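Local coordinates for universal stress protein (Mycobacterium smegmatis, PDB 5AHW) that binds cyclic AMP and belongs to the universal stress protein A family, probably serving in mycobacterial signalling, at residues B[34-40]-B[85-91]. Residues are numbered along the deposited sequence; the frame is centred on the assembly and turned at random.
Sequences KLIIATA and DIEERPV. With CMP (adenosine-3',5'-cyclic-monophosphate), chain K.
Six backbone hydrogen bonds join 34-40 to 85-91 as parallel strands. L35 N donates to D85 O (2.8 Å) and L35 O accepts from E87 N (2.8 Å); I37 N to E87 O (2.9 Å), R89 N to I37 O (2.8 Å), T39 N to R89 O (3.2 Å) and V91 N to T39 O (2.8 Å) follow. P90, lacking an amide hydrogen, fits because its nitrogen falls outside this alternation. Register runs from L35 opposite I86 to A40 opposite V91, CA atoms 4.7–5.2 Å apart, both strands extended, their axes 4.7 Å apart at closest approach and crossing at -21°. K34, all-trans, salt-bridges E87, NZ to OE1 modelled very short at 2.4 Å, OE1 being less surely placed; E87 OE2 forms a long 3.8 Å ion pair with R89 NH1. On the face that carries E87 and R89, I36 CG2 packs on R89 CG (3.3 Å), and small A38 and A40 meet helix 95-105. On the other face, I37 CD1 meets I86 CG2 (3.8 Å), and T39 OG1 hydrogen-bonds T11 O. Linked through helix 65-80, the strands form a beta-alpha-beta crossover at the edge of the five-stranded parallel sheet of an alpha/beta nucleotide-binding fold. Toward the C-terminal end of 34-40, A40 N donates to cAMP N1 and A40 O accepts from N6 (both 2.9 Å), so the main chain of A40, not its methyl, recognises the adenine N1/N6 edge.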
loop_
_atom_site.group_PDB
_atom_site.type_symbol
_atom_site.label_atom_id
_atom_site.label_comp_id
_atom_site.label_asym_id
_atom_site.label_seq_id
_atom_site.Cartn_x
_atom_site.Cartn_y
_atom_site.Cartn_z
ATOM N N LYS B 34 0.903 16.593 -1.074
ATOM C CA LYS B 34 2.128 16.854 -0.362
ATOM C C LYS B 34 2.816 15.496 -0.072
ATOM O O LYS B 34 2.183 14.592 0.474
ATOM C CB LYS B 34 1.787 17.566 0.936
ATOM C CG LYS B 34 2.984 17.955 1.779
ATOM C CD LYS B 34 2.575 18.946 2.877
ATOM C CE LYS B 34 3.688 19.093 3.922
ATOM N NZ LYS B 34 3.620 20.374 4.712
ATOM N N LEU B 35 4.089 15.384 -0.439
ATOM C CA LEU B 35 4.920 14.316 0.023
ATOM C C LEU B 35 5.872 14.708 1.195
ATOM O O LEU B 35 6.620 15.715 1.124
ATOM C CB LEU B 35 5.753 13.819 -1.102
ATOM C CG LEU B 35 6.632 12.622 -0.788
ATOM C CD1 LEU B 35 5.832 11.365 -0.641
ATOM C CD2 LEU B 35 7.623 12.426 -1.933
ATOM N N ILE B 36 5.860 13.880 2.239
ATOM C CA ILE B 36 6.726 14.058 3.402
ATOM C C ILE B 36 7.692 12.869 3.409
ATOM O O ILE B 36 7.279 11.715 3.520
ATOM C CB ILE B 36 5.892 14.182 4.689
ATOM C CG1 ILE B 36 4.986 15.421 4.618
ATOM C CG2 ILE B 36 6.789 14.360 5.914
ATOM C CD1 ILE B 36 4.026 15.611 5.782
ATOM N N ILE B 37 8.972 13.149 3.223
ATOM C CA ILE B 37 9.971 12.108 3.308
ATOM C C ILE B 37 10.520 12.127 4.731
ATOM O O ILE B 37 11.031 13.161 5.199
ATOM C CB ILE B 37 11.110 12.342 2.282
ATOM C CG1 ILE B 37 10.545 12.560 0.869
ATOM C CG2 ILE B 37 12.125 11.182 2.307
ATOM C CD1 ILE B 37 11.586 12.798 -0.214
ATOM N N ALA B 38 10.440 10.995 5.411
ATOM C CA ALA B 38 10.920 10.875 6.780
ATOM C C ALA B 38 12.062 9.864 6.940
ATOM O O ALA B 38 12.055 8.792 6.332
ATOM C CB ALA B 38 9.758 10.513 7.707
ATOM N N THR B 39 13.056 10.225 7.733
ATOM C CA THR B 39 14.139 9.339 8.046
ATOM C C THR B 39 14.293 9.338 9.563
ATOM O O THR B 39 14.563 10.407 10.212
ATOM C CB THR B 39 15.459 9.790 7.413
ATOM O OG1 THR B 39 15.352 9.721 5.997
ATOM C CG2 THR B 39 16.602 8.907 7.843
ATOM N N ALA B 40 14.105 8.160 10.142
ATOM C CA ALA B 40 14.216 8.035 11.600
ATOM C C ALA B 40 15.643 7.704 11.915
ATOM O O ALA B 40 16.259 6.921 11.200
ATOM C CB ALA B 40 13.323 6.926 12.126
ATOM N N ASP B 85 5.519 19.003 -4.347
ATOM C CA ASP B 85 5.386 19.524 -3.009
ATOM C C ASP B 85 6.003 18.542 -1.963
ATOM O O ASP B 85 5.299 17.711 -1.408
ATOM C CB ASP B 85 3.918 19.741 -2.732
ATOM C CG ASP B 85 3.677 20.290 -1.356
ATOM O OD1 ASP B 85 4.676 20.632 -0.702
ATOM O OD2 ASP B 85 2.500 20.387 -0.943
ATOM N N ILE B 86 7.298 18.697 -1.676
ATOM C CA ILE B 86 8.091 17.743 -0.876
ATOM C C ILE B 86 8.681 18.386 0.367
ATOM O O ILE B 86 9.276 19.461 0.320
ATOM C CB ILE B 86 9.251 17.194 -1.716
ATOM C CG1 ILE B 86 8.708 16.596 -3.016
ATOM C CG2 ILE B 86 10.058 16.175 -0.933
ATOM C CD1 ILE B 86 9.756 16.433 -4.089
ATOM N N GLU B 87 8.543 17.698 1.487
ATOM C CA GLU B 87 8.980 18.201 2.769
ATOM C C GLU B 87 9.928 17.131 3.282
ATOM O O GLU B 87 9.632 15.956 3.084
ATOM C CB GLU B 87 7.756 18.323 3.635
ATOM C CG GLU B 87 7.942 18.962 4.997
ATOM C CD GLU B 87 6.614 19.147 5.753
ATOM O OE1 GLU B 87 5.885 20.094 5.387
ATOM O OE2 GLU B 87 6.303 18.344 6.701
ATOM N N GLU B 88 11.079 17.494 3.863
ATOM C CA GLU B 88 11.979 16.470 4.470
ATOM C C GLU B 88 11.842 16.533 6.021
ATOM O O GLU B 88 11.826 17.656 6.593
ATOM C CB GLU B 88 13.421 16.729 4.062
ATOM C CG GLU B 88 13.719 16.842 2.587
ATOM C CD GLU B 88 15.121 17.350 2.328
ATOM O OE1 GLU B 88 15.886 17.465 3.277
ATOM O OE2 GLU B 88 15.505 17.658 1.193
ATOM N N ARG B 89 11.693 15.387 6.693
ATOM C CA ARG B 89 11.591 15.346 8.167
ATOM C C ARG B 89 12.616 14.388 8.801
ATOM O O ARG B 89 12.379 13.192 8.804
ATOM C CB ARG B 89 10.213 14.860 8.612
ATOM C CG ARG B 89 9.023 15.596 8.041
ATOM C CD ARG B 89 8.864 16.988 8.601
ATOM N NE ARG B 89 8.804 16.835 10.043
ATOM C CZ ARG B 89 7.699 16.808 10.783
ATOM N NH1 ARG B 89 6.499 17.056 10.252
ATOM N NH2 ARG B 89 7.837 16.563 12.088
ATOM N N PRO B 90 13.746 14.899 9.307
ATOM C CA PRO B 90 14.638 14.075 10.106
ATOM C C PRO B 90 13.959 13.828 11.423
ATOM O O PRO B 90 13.633 14.755 12.056
ATOM C CB PRO B 90 15.858 14.973 10.334
ATOM C CG PRO B 90 15.383 16.354 10.048
ATOM C CD PRO B 90 14.233 16.273 9.136
ATOM N N VAL B 91 13.705 12.590 11.811
ATOM C CA VAL B 91 12.984 12.302 13.036
ATOM C C VAL B 91 13.846 11.509 14.000
ATOM O O VAL B 91 14.455 10.501 13.625
ATOM C CB VAL B 91 11.691 11.517 12.762
ATOM C CG1 VAL B 91 11.049 11.100 14.097
ATOM C CG2 VAL B 91 10.763 12.394 11.983
HETATM P P CMP K . 12.934 -0.808 2.411
HETATM O O1P CMP K . 12.652 -1.010 0.927
HETATM O O2P CMP K . 14.371 -0.749 2.652
HETATM O "O5'" CMP K . 12.183 -1.819 3.363
HETATM C "C5'" CMP K . 11.886 -1.603 4.764
HETATM C "C4'" CMP K . 11.385 -0.191 4.881
HETATM O "O4'" CMP K . 11.226 0.255 6.217
HETATM C "C3'" CMP K . 12.288 0.820 4.282
HETATM O "O3'" CMP K . 12.310 0.619 2.876
HETATM C "C2'" CMP K . 11.696 2.136 4.808
HETATM O "O2'" CMP K . 10.509 2.553 4.118
HETATM C "C1'" CMP K . 11.326 1.683 6.230
HETATM N N9 CMP K . 12.438 2.105 7.116
HETATM C C8 CMP K . 13.440 1.340 7.590
HETATM N N7 CMP K . 14.308 2.073 8.302
HETATM C C5 CMP K . 13.863 3.308 8.307
HETATM C C6 CMP K . 14.275 4.588 8.909
HETATM N N6 CMP K . 15.372 4.638 9.651
HETATM N N1 CMP K . 13.530 5.679 8.679
HETATM C C2 CMP K . 12.421 5.653 7.932
HETATM N N3 CMP K . 11.986 4.523 7.335
HETATM C C4 CMP K . 12.651 3.350 7.495
#